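Local coordinates for ABC-type transport system, sugar-family extracellular solute-binding protein (Peptoclostridium difficile 630, PDB 6HNI) that binds tyrosine as the extracellular substrate-binding lipoprotein of an ABC transporter, probably delivering it for uptake, and has adhesive properties, at residues Thr164-Ser169 and Pro215-Val220. The protein carries 1 engineered substitution. Sequence-based numbering, arbitrary orientation.
Sequences TSEVNS and PTDNLV. With TYR (tyrosine), chain B.
Glu166 OE1 is gripped by three N-H donors, two of them from Asn218. The backbone Asn218 N gives a fairly straight bond of 2.9 Å to the syn lone pair of Glu166 OE1. Asn168 ND2 takes the anti lone pair of the same oxygen, in the plane of its own amide. Asn218 ND2 comes from above the carboxylate plane, 3.1 Å from Glu166 OE1 and bent at 137°. The other oxygen, Glu166 OE2, accepts from Leu219 N at 3.1 Å through its syn lone pair. The carboxylate thus spans two successive backbone N-H groups at the start of helix 218-221. An extended chain beyond CG (chi2 -179°) carries it there. Asp217 OD1, a like charge, lies 3.7 Å from Glu166 OE2. The helix start and the N-H donors, with Asn163 ND2 also on Glu166 OE2, would be expected to offset the repulsion.

Asp217 is the N-cap of that helix, with OD1 accepting from Val220 N. Its CG is anti to the backbone N (chi1 -177°), and OD2 receives the hydroxyl of Ser169, with Ser169 OG 2.6 Å from Asp217 OD2. Asn163 N also donates to this oxygen.

Asn168 ND2 ties the same Glu166 carboxylate to Thr216 O, at 2.9 Å. Asn218 ND2 bridges Glu166 OE1 and the ligand carboxylate, 2.9 Å from TYR O, while His34 bonds to Asn218 OD1. Thr216 OG1 accepts from the ligand amino group and from Gln172.

This is the closed, ligand-bound form of a two-lobed substrate-binding protein of the periplasmic-binding-protein clan. The loops after neighbouring parallel strands 157-163 and 211-214 line the cleft on one lobe, and Asn168 and Asn218 touch helix 93-102 of the other.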
ATOM      1  N   THR A 164      -4.755 -13.291   4.762  1.00 15.04           N
ATOM      2  CA  THR A 164      -6.194 -13.451   4.780  1.00 16.44           C
ATOM      3  C   THR A 164      -6.882 -12.535   5.790  1.00 19.26           C
ATOM      4  O   THR A 164      -8.085 -12.366   5.730  1.00 21.51           O
ATOM      5  CB  THR A 164      -6.589 -14.914   5.038  1.00 18.40           C
ATOM      6  OG1 THR A 164      -6.042 -15.331   6.284  1.00 22.16           O
ATOM      7  CG2 THR A 164      -6.053 -15.805   3.937  1.00 20.51           C
ATOM      8  N   SER A 165      -6.110 -11.953   6.707  1.00 17.65           N
ATOM      9  CA  SER A 165      -6.617 -10.953   7.662  1.00 16.99           C
ATOM     10  C   SER A 165      -6.715  -9.528   7.164  1.00 17.70           C
ATOM     11  O   SER A 165      -7.241  -8.717   7.899  1.00 22.30           O
ATOM     12  CB  SER A 165      -5.734 -10.916   8.914  1.00 19.68           C
ATOM     13  OG  SER A 165      -5.741 -12.164   9.542  1.00 30.06           O
ATOM     14  N   GLU A 166      -6.182  -9.208   5.995  1.00 16.36           N
ATOM     15  CA  GLU A 166      -6.223  -7.855   5.452  1.00 16.20           C
ATOM     16  C   GLU A 166      -7.360  -7.710   4.444  1.00 16.66           C
ATOM     17  O   GLU A 166      -7.326  -8.284   3.331  1.00 16.53           O
ATOM     18  CB  GLU A 166      -4.860  -7.502   4.821  1.00 18.46           C
ATOM     19  CG  GLU A 166      -3.729  -7.273   5.838  1.00 19.86           C
ATOM     20  CD  GLU A 166      -2.370  -6.894   5.199  1.00 17.01           C
ATOM     21  OE1 GLU A 166      -2.352  -5.993   4.307  1.00 15.83           O
ATOM     22  OE2 GLU A 166      -1.315  -7.506   5.591  1.00 18.60           O
ATOM     23  N   VAL A 167      -8.356  -6.885   4.775  1.00 14.69           N
ATOM     24  CA  VAL A 167      -9.469  -6.702   3.853  1.00 15.00           C
ATOM     25  C   VAL A 167      -9.008  -6.074   2.544  1.00 12.67           C
ATOM     26  O   VAL A 167      -9.525  -6.391   1.482  1.00 14.10           O
ATOM     27  CB  VAL A 167     -10.615  -5.960   4.520  1.00 15.22           C
ATOM     28  CG1 VAL A 167     -10.240  -4.504   4.902  1.00 16.45           C
ATOM     29  CG2 VAL A 167     -11.852  -5.960   3.618  1.00 19.30           C
ATOM     30  N   ASN A 168      -8.015  -5.192   2.625  1.00 13.17           N
ATOM     31  CA  ASN A 168      -7.397  -4.633   1.430  1.00 13.89           C
ATOM     32  C   ASN A 168      -6.909  -5.677   0.438  1.00 13.41           C
ATOM     33  O   ASN A 168      -7.093  -5.533  -0.772  1.00 14.95           O
ATOM     34  CB  ASN A 168      -6.263  -3.650   1.763  1.00 14.74           C
ATOM     35  CG  ASN A 168      -5.282  -4.202   2.807  1.00 13.77           C
ATOM     36  OD1 ASN A 168      -5.681  -4.306   3.973  1.00 15.10           O
ATOM     37  ND2 ASN A 168      -4.045  -4.493   2.433  1.00 16.36           N
ATOM     38  N   SER A 169      -6.331  -6.748   0.972  1.00 13.47           N
ATOM     39  CA  SER A 169      -5.834  -7.837   0.132  1.00 12.62           C
ATOM     40  C   SER A 169      -6.942  -8.695  -0.418  1.00 12.35           C
ATOM     41  O   SER A 169      -6.892  -9.061  -1.607  1.00 14.70           O
ATOM     42  CB  SER A 169      -4.805  -8.647   0.894  1.00 16.56           C
ATOM     43  OG  SER A 169      -3.727  -7.809   1.230  1.00 19.27           O
ATOM     44  N   PRO A 215      -0.162  -8.111  -4.498  1.00 11.14           N
ATOM     45  CA  PRO A 215      -1.072  -6.985  -4.210  1.00 12.11           C
ATOM     46  C   PRO A 215      -0.445  -6.079  -3.151  1.00 11.39           C
ATOM     47  O   PRO A 215       0.629  -6.309  -2.644  1.00 12.07           O
ATOM     48  CB  PRO A 215      -2.335  -7.665  -3.663  1.00 13.11           C
ATOM     49  CG  PRO A 215      -1.993  -9.070  -3.438  1.00 16.62           C
ATOM     50  CD  PRO A 215      -0.587  -9.349  -3.794  1.00 14.04           C
ATOM     51  N   THR A 216      -1.160  -4.966  -2.888  1.00 10.98           N
ATOM     52  CA  THR A 216      -0.759  -4.091  -1.775  1.00 11.20           C
ATOM     53  C   THR A 216      -1.184  -4.650  -0.412  1.00 11.75           C
ATOM     54  O   THR A 216      -2.150  -4.252   0.202  1.00 13.20           O
ATOM     55  CB  THR A 216      -1.228  -2.616  -1.990  1.00 11.55           C
ATOM     56  OG1 THR A 216      -2.616  -2.528  -1.977  1.00 12.82           O
ATOM     57  CG2 THR A 216      -0.609  -2.082  -3.271  1.00 12.20           C
ATOM     58  N   ASP A 217      -0.483  -5.763  -0.073  1.00 12.29           N
ATOM     59  CA  ASP A 217      -0.601  -6.508   1.130  1.00  9.78           C
ATOM     60  C   ASP A 217       0.601  -6.198   2.036  1.00 10.94           C
ATOM     61  O   ASP A 217       1.746  -6.304   1.628  1.00 12.02           O
ATOM     62  CB  ASP A 217      -0.533  -8.019   0.739  1.00 10.85           C
ATOM     63  CG  ASP A 217      -0.714  -8.925   1.931  1.00 12.51           C
ATOM     64  OD1 ASP A 217       0.256  -9.216   2.673  1.00 15.14           O
ATOM     65  OD2 ASP A 217      -1.864  -9.358   2.122  1.00 17.27           O
ATOM     66  N   ASN A 218       0.298  -5.690   3.256  1.00 11.47           N
ATOM     67  CA  ASN A 218       1.326  -5.258   4.149  1.00 11.72           C
ATOM     68  C   ASN A 218       2.271  -6.352   4.617  1.00 11.92           C
ATOM     69  O   ASN A 218       3.438  -6.140   4.739  1.00 14.01           O
ATOM     70  CB  ASN A 218       0.723  -4.525   5.358  1.00 11.67           C
ATOM     71  CG  ASN A 218       0.053  -3.205   4.979  1.00 11.04           C
ATOM     72  OD1 ASN A 218       0.754  -2.214   4.657  1.00 13.00           O
ATOM     73  ND2 ASN A 218      -1.256  -3.192   4.993  1.00 11.43           N
ATOM     74  N   LEU A 219       1.692  -7.539   4.835  1.00 11.77           N
ATOM     75  CA  LEU A 219       2.500  -8.696   5.285  1.00 11.79           C
ATOM     76  C   LEU A 219       3.507  -9.121   4.207  1.00 13.02           C
ATOM     77  O   LEU A 219       4.702  -9.231   4.475  1.00 14.57           O
ATOM     78  CB  LEU A 219       1.560  -9.807   5.709  1.00 12.67           C
ATOM     79  CG  LEU A 219       2.293 -10.990   6.344  1.00 14.41           C
ATOM     80  CD1 LEU A 219       2.928 -10.606   7.659  1.00 18.15           C
ATOM     81  CD2 LEU A 219       1.307 -12.136   6.527  1.00 15.96           C
ATOM     82  N   VAL A 220       3.026  -9.282   2.978  1.00 13.08           N
ATOM     83  CA  VAL A 220       3.918  -9.707   1.882  1.00 13.52           C
ATOM     84  C   VAL A 220       4.916  -8.608   1.493  1.00 13.79           C
ATOM     85  O   VAL A 220       6.097  -8.868   1.289  1.00 15.46           O
ATOM     86  CB  VAL A 220       3.118 -10.240   0.698  1.00 15.72           C
ATOM     87  CG1 VAL A 220       4.048 -10.665  -0.423  1.00 17.01           C
ATOM     88  CG2 VAL A 220       2.308 -11.469   1.130  1.00 17.01           C
TER
HETATM   89  N   TYR B 401      -2.879  -0.903   0.466  1.00 10.93           N
HETATM   90  CA  TYR B 401      -2.389  -1.300   1.798  1.00 10.93           C
HETATM   91  C   TYR B 401      -3.493  -1.102   2.825  1.00 11.51           C
HETATM   92  O   TYR B 401      -3.213  -1.233   4.010  1.00 11.91           O
HETATM   93  CB  TYR B 401      -1.031  -0.660   2.152  1.00 10.40           C
HETATM   94  CG  TYR B 401       0.075  -1.126   1.264  1.00  9.31           C
HETATM   95  CD1 TYR B 401       0.504  -2.484   1.328  1.00 10.39           C
HETATM   96  CD2 TYR B 401       0.675  -0.342   0.324  1.00 11.24           C
HETATM   97  CE1 TYR B 401       1.461  -2.946   0.462  1.00 11.71           C
HETATM   98  CE2 TYR B 401       1.640  -0.791  -0.550  1.00 10.99           C
HETATM   99  CZ  TYR B 401       2.042  -2.146  -0.484  1.00 11.01           C
HETATM  100  OH  TYR B 401       3.002  -2.619  -1.358  1.00 12.96           O
HETATM  101  OXT TYR B 401      -4.637  -0.919   2.463  1.00 11.69           O